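Local atomic coordinates of serine-threonine phosphatase 2C (Toxoplasma gondii, PDB entry 2I44), a protein that probably removes phosphate groups from serine and threonine residues of proteins, as a metal-dependent phosphatase of the PP2C family that binds calcium ions here. Residues 56-61 with 314-319; 141-146 with 259-264. All coordinates share one frame; numbering follows the deposited sequence.

Interaction 1 of 2, residues 56-61 with 314-319. With CA (calcium ion), chain E; CA (calcium ion), chain D.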
loop_
_atom_site.group_PDB
_atom_site.type_symbol
_atom_site.label_atom_id
_atom_site.label_comp_id
_atom_site.label_asym_id
_atom_site.label_seq_id
_atom_site.Cartn_x
_atom_site.Cartn_y
_atom_site.Cartn_z
ATOM N N PHE A 56 8.357 -2.520 -2.798
ATOM C CA PHE A 56 7.921 -2.310 -1.424
ATOM C C PHE A 56 6.403 -2.338 -1.376
ATOM O O PHE A 56 5.747 -1.646 -2.150
ATOM C CB PHE A 56 8.426 -0.959 -0.917
ATOM C CG PHE A 56 9.918 -0.820 -0.966
ATOM C CD1 PHE A 56 10.717 -1.377 0.030
ATOM C CD2 PHE A 56 10.533 -0.165 -2.030
ATOM C CE1 PHE A 56 12.116 -1.281 -0.035
ATOM C CE2 PHE A 56 11.927 -0.064 -2.102
ATOM C CZ PHE A 56 12.717 -0.623 -1.104
ATOM N N GLY A 57 5.847 -3.116 -0.455
ATOM C CA GLY A 57 4.401 -3.197 -0.349
ATOM C C GLY A 57 3.897 -3.505 1.050
ATOM O O GLY A 57 4.469 -4.328 1.760
ATOM N N VAL A 58 2.830 -2.824 1.447
ATOM C CA VAL A 58 2.214 -3.027 2.747
ATOM C C VAL A 58 0.723 -3.190 2.481
ATOM O O VAL A 58 0.155 -2.472 1.653
ATOM C CB VAL A 58 2.469 -1.821 3.683
ATOM C CG1 VAL A 58 1.685 -1.989 4.981
ATOM C CG2 VAL A 58 3.956 -1.705 3.982
ATOM N N PHE A 59 0.081 -4.120 3.181
ATOM C CA PHE A 59 -1.335 -4.383 2.937
ATOM C C PHE A 59 -2.197 -4.467 4.186
ATOM O O PHE A 59 -1.949 -5.294 5.063
ATOM C CB PHE A 59 -1.456 -5.693 2.147
ATOM C CG PHE A 59 -0.471 -5.807 1.017
ATOM C CD1 PHE A 59 -0.717 -5.185 -0.203
ATOM C CD2 PHE A 59 0.726 -6.500 1.191
ATOM C CE1 PHE A 59 0.214 -5.246 -1.234
ATOM C CE2 PHE A 59 1.666 -6.568 0.164
ATOM C CZ PHE A 59 1.407 -5.938 -1.052
ATOM N N ASP A 60 -3.217 -3.615 4.265
ATOM C CA ASP A 60 -4.126 -3.620 5.414
ATOM C C ASP A 60 -5.369 -4.443 5.074
ATOM O O ASP A 60 -6.275 -3.974 4.379
ATOM C CB ASP A 60 -4.540 -2.184 5.788
ATOM C CG ASP A 60 -5.345 -2.112 7.091
ATOM O OD1 ASP A 60 -5.737 -3.172 7.626
ATOM O OD2 ASP A 60 -5.589 -0.978 7.576
ATOM N N GLY A 61 -5.411 -5.675 5.569
ATOM C CA GLY A 61 -6.556 -6.523 5.306
ATOM C C GLY A 61 -7.715 -6.234 6.236
ATOM O O GLY A 61 -7.539 -5.628 7.297
ATOM N N THR A 314 1.543 -1.410 11.086
ATOM C CA THR A 314 2.668 -1.885 10.302
ATOM C C THR A 314 3.374 -0.702 9.669
ATOM O O THR A 314 2.735 0.178 9.081
ATOM C CB THR A 314 2.208 -2.852 9.194
ATOM O OG1 THR A 314 1.699 -4.047 9.796
ATOM C CG2 THR A 314 3.359 -3.213 8.264
ATOM N N ALA A 315 4.695 -0.684 9.797
ATOM C CA ALA A 315 5.494 0.387 9.229
ATOM C C ALA A 315 6.724 -0.189 8.529
ATOM O O ALA A 315 7.379 -1.092 9.040
ATOM C CB ALA A 315 5.916 1.364 10.321
HETATM N N MSE A 316 7.005 0.327 7.341
HETATM C CA MSE A 316 8.152 -0.099 6.557
HETATM C C MSE A 316 8.881 1.198 6.233
HETATM O O MSE A 316 8.320 2.078 5.585
HETATM C CB MSE A 316 7.690 -0.790 5.262
HETATM C CG MSE A 316 8.818 -1.323 4.374
HETATM SE SE MSE A 316 8.180 -2.139 2.711
HETATM C CE MSE A 316 7.718 -3.879 3.405
ATOM N N THR A 317 10.115 1.325 6.710
ATOM C CA THR A 317 10.912 2.521 6.473
ATOM C C THR A 317 12.022 2.276 5.456
ATOM O O THR A 317 12.734 1.279 5.529
ATOM C CB THR A 317 11.543 3.037 7.791
ATOM O OG1 THR A 317 12.192 1.956 8.476
ATOM C CG2 THR A 317 10.474 3.633 8.696
ATOM N N VAL A 318 12.160 3.194 4.505
ATOM C CA VAL A 318 13.176 3.078 3.469
ATOM C C VAL A 318 13.994 4.368 3.407
ATOM O O VAL A 318 13.457 5.439 3.139
ATOM C CB VAL A 318 12.528 2.827 2.084
ATOM C CG1 VAL A 318 13.606 2.661 1.023
ATOM C CG2 VAL A 318 11.631 1.592 2.143
ATOM N N PHE A 319 15.292 4.263 3.666
ATOM C CA PHE A 319 16.164 5.433 3.629
ATOM C C PHE A 319 17.039 5.356 2.386
ATOM O O PHE A 319 17.841 4.436 2.235
ATOM C CB PHE A 319 17.040 5.486 4.888
ATOM C CG PHE A 319 16.265 5.719 6.159
ATOM C CD1 PHE A 319 16.055 7.010 6.638
ATOM C CD2 PHE A 319 15.727 4.646 6.864
ATOM C CE1 PHE A 319 15.321 7.230 7.798
ATOM C CE2 PHE A 319 14.989 4.855 8.030
ATOM C CZ PHE A 319 14.785 6.147 8.498
HETATM CA CA CA E . -7.254 -4.148 8.898
HETATM CA CA CA D . -6.163 -0.888 9.725
HETATM O O HOH W 1 -3.953 -1.524 10.046
HETATM O O HOH W 2 -6.953 -2.716 10.388
HETATM O O HOH W 3 -7.809 -0.207 8.977
HETATM O O HOH W 4 -8.908 -2.668 8.209
HETATM O O HOH W 5 -8.260 -5.709 10.206
#
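In M316, CG is anti to the backbone N (chi1 -178°), a near-trans chi2 carries SE on to F56, and the bend comes at chi3 (-82°), turning CE to G57 O at 3.7 Å. F56 has CG anti to its own carbonyl carbon (chi1 -58°), which sets CG beside the backbone N; the ring then presents its edge to M316 and a face to V318. The selenium of this selenomethionine meets F56 at the edge of the ring, 3.8 Å from CD1, a Met-aromatic contact in which the two side chains cross at about a right angle. V318 comes from another direction, over a face of the ring: its CG2 stands 3.9 Å from the ring centroid in a CH-pi contact, offset toward the rim and nearest CE1. Further along, V58 slides past M316 and T314 in opposite directions, and its CG1 reaches T314 CG2 at 3.9 Å. The hydroxyl of T314 is engaged by T28 and D38, while the methyl is left to the apolar seam.

No hydrogen bond joins the strands, whose axes come within 8.2 Å and run nearly antiparallel; contacts across the gap are made almost wholly by side chains, with G57 O the backbone exception. Just beyond the seam, D60 OD1 and OD2 each bind a different calcium ion, both at 2.2 Å, and G61 O joins the coordination of the first. D266 and D311 complete the protein ligands of the second. The arrangement is that of the PP2C beta-sandwich, two facing sheets with a binuclear metal site at one end.

Interaction 2 of 2, residues 141-146 with 259-264; sequences VTAVLA and RVMILA
A143 and M261 meet most closely through the methyl CB of the alanine and the selenium of the selenomethionine, 3.8 Å apart. M261 gets there with an extended chain: CG lies anti to the backbone N (chi1 178°) and a near-trans chi2 continues the line, taking selenium across the gap between the strands. The chain then bends at chi3, and the -108° torsion there departs from the usual staggered values. M261 also touches I160 and M162 on strand 159-166 and V150 and V152 on strand 149-155.

L263 takes a different shape. Its CG is anti to the carbonyl carbon, beside the backbone N (chi1 -63°), and the branched end spreads toward strand 141-146. One methyl, CD2, does most of the touching: it lies 3.8 Å from V141 O and 4.3 Å from A143 CB. V141 answers from its own side with CG2, which is 4.3 Å from L263 CB. Small A143 thus receives both M261 and L263, whereas within the two segments V141 meets L263.

T142 points the other way, and its hydroxyl is hydrogen-bonded to Y117 OH. On the other strand, I262 packs on A277 of helix 274-286.

V141 and L263 have the nearest CA atoms of the two strands, which run roughly antiparallel to each other, and no hydrogen bond crosses the gap; the strands belong to different sheets and touch mainly through their side chains. Inward-facing apolar side chains meeting between two separate antiparallel sheets, with helices outside, are the core of the PP2C alpha-beta-beta-alpha sandwich.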
loop_
_atom_site.group_PDB
_atom_site.type_symbol
_atom_site.label_atom_id
_atom_site.label_comp_id
_atom_site.label_asym_id
_atom_site.label_seq_id
_atom_site.Cartn_x
_atom_site.Cartn_y
_atom_site.Cartn_z
ATOM N N VAL A 141 -0.493 -0.139 -0.624
ATOM C CA VAL A 141 0.389 0.980 -0.921
ATOM C C VAL A 141 1.631 0.254 -1.384
ATOM O O VAL A 141 2.187 -0.562 -0.645
ATOM C CB VAL A 141 0.777 1.850 0.303
ATOM C CG1 VAL A 141 -0.344 2.785 0.647
ATOM C CG2 VAL A 141 1.171 0.972 1.473
ATOM N N THR A 142 2.047 0.512 -2.616
ATOM C CA THR A 142 3.233 -0.137 -3.147
ATOM C C THR A 142 4.182 0.894 -3.729
ATOM O O THR A 142 3.776 1.994 -4.086
ATOM C CB THR A 142 2.876 -1.158 -4.252
ATOM O OG1 THR A 142 2.182 -0.493 -5.316
ATOM C CG2 THR A 142 2.021 -2.286 -3.688
ATOM N N ALA A 143 5.454 0.532 -3.806
ATOM C CA ALA A 143 6.471 1.412 -4.357
ATOM C C ALA A 143 7.460 0.570 -5.143
ATOM O O ALA A 143 7.983 -0.421 -4.638
ATOM C CB ALA A 143 7.197 2.158 -3.234
ATOM N N VAL A 144 7.702 0.961 -6.387
ATOM C CA VAL A 144 8.644 0.241 -7.220
ATOM C C VAL A 144 9.840 1.156 -7.489
ATOM O O VAL A 144 9.709 2.182 -8.156
ATOM C CB VAL A 144 7.985 -0.193 -8.550
ATOM C CG1 VAL A 144 9.016 -0.853 -9.475
ATOM C CG2 VAL A 144 6.847 -1.167 -8.259
ATOM N N LEU A 145 10.989 0.798 -6.923
ATOM C CA LEU A 145 12.214 1.560 -7.112
ATOM C C LEU A 145 12.939 0.979 -8.321
ATOM O O LEU A 145 13.168 -0.228 -8.385
ATOM C CB LEU A 145 13.114 1.448 -5.879
ATOM C CG LEU A 145 14.525 2.028 -6.040
ATOM C CD1 LEU A 145 14.446 3.542 -6.162
ATOM C CD2 LEU A 145 15.387 1.639 -4.846
ATOM N N ALA A 146 13.289 1.832 -9.279
ATOM C CA ALA A 146 13.993 1.388 -10.479
ATOM C C ALA A 146 14.771 2.544 -11.097
ATOM O O ALA A 146 14.186 3.543 -11.528
ATOM C CB ALA A 146 13.004 0.827 -11.493
ATOM N N ARG A 259 15.249 11.713 1.445
ATOM C CA ARG A 259 15.818 11.036 2.603
ATOM C C ARG A 259 15.125 9.766 3.067
ATOM O O ARG A 259 15.783 8.778 3.393
ATOM C CB ARG A 259 15.869 12.010 3.782
ATOM C CG ARG A 259 16.755 13.215 3.559
ATOM C CD ARG A 259 18.203 12.914 3.909
ATOM N NE ARG A 259 19.076 14.032 3.556
ATOM C CZ ARG A 259 19.444 14.338 2.314
ATOM N NH1 ARG A 259 19.022 13.602 1.290
ATOM N NH2 ARG A 259 20.227 15.390 2.093
ATOM N N VAL A 260 13.801 9.779 3.112
ATOM C CA VAL A 260 13.109 8.602 3.599
ATOM C C VAL A 260 11.685 8.445 3.081
ATOM O O VAL A 260 10.971 9.419 2.858
ATOM C CB VAL A 260 13.100 8.611 5.145
ATOM C CG1 VAL A 260 12.460 9.903 5.647
ATOM C CG2 VAL A 260 12.370 7.393 5.683
HETATM N N MSE A 261 11.295 7.197 2.865
HETATM C CA MSE A 261 9.958 6.870 2.404
HETATM C C MSE A 261 9.391 5.939 3.463
HETATM O O MSE A 261 10.095 5.057 3.964
HETATM C CB MSE A 261 10.025 6.175 1.038
HETATM C CG MSE A 261 8.676 5.737 0.480
HETATM SE SE MSE A 261 8.829 5.007 -1.321
HETATM C CE MSE A 261 8.022 6.465 -2.290
ATOM N N ILE A 262 8.128 6.147 3.822
ATOM C CA ILE A 262 7.490 5.323 4.838
ATOM C C ILE A 262 6.175 4.754 4.329
ATOM O O ILE A 262 5.247 5.501 4.009
ATOM C CB ILE A 262 7.194 6.140 6.125
ATOM C CG1 ILE A 262 8.494 6.707 6.700
ATOM C CG2 ILE A 262 6.492 5.258 7.156
ATOM C CD1 ILE A 262 8.288 7.598 7.913
ATOM N N LEU A 263 6.103 3.433 4.238
ATOM C CA LEU A 263 4.875 2.782 3.812
ATOM C C LEU A 263 4.250 2.258 5.099
ATOM O O LEU A 263 4.918 1.582 5.884
ATOM C CB LEU A 263 5.160 1.623 2.847
ATOM C CG LEU A 263 5.818 1.958 1.499
ATOM C CD1 LEU A 263 7.325 2.060 1.667
ATOM C CD2 LEU A 263 5.481 0.875 0.472
ATOM N N ALA A 264 2.980 2.576 5.328
ATOM C CA ALA A 264 2.318 2.132 6.546
ATOM C C ALA A 264 0.795 2.062 6.433
ATOM O O ALA A 264 0.185 2.694 5.570
ATOM C CB ALA A 264 2.715 3.054 7.699
#

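Overall arrangement
Interactions 1 and 2 have centres 8 Å apart and join the same two sheets: strands 53-62 and 137-146 are neighbours in one, strands 313-320 and 258-264 in the other. Probable backbone hydrogen bonds link them within each sheet, F56 O to A143 N and V318 O to M261 N, both 2.8 Å. Along the chain the order is 56-61, 141-146, 259-264, 314-319, so the pair of interaction 2 falls between the partners of interaction 1. The result is a continuous apolar interior, with the calcium site at the end of strand 53-62, and it illustrates how one core is built from distant parts of a chain.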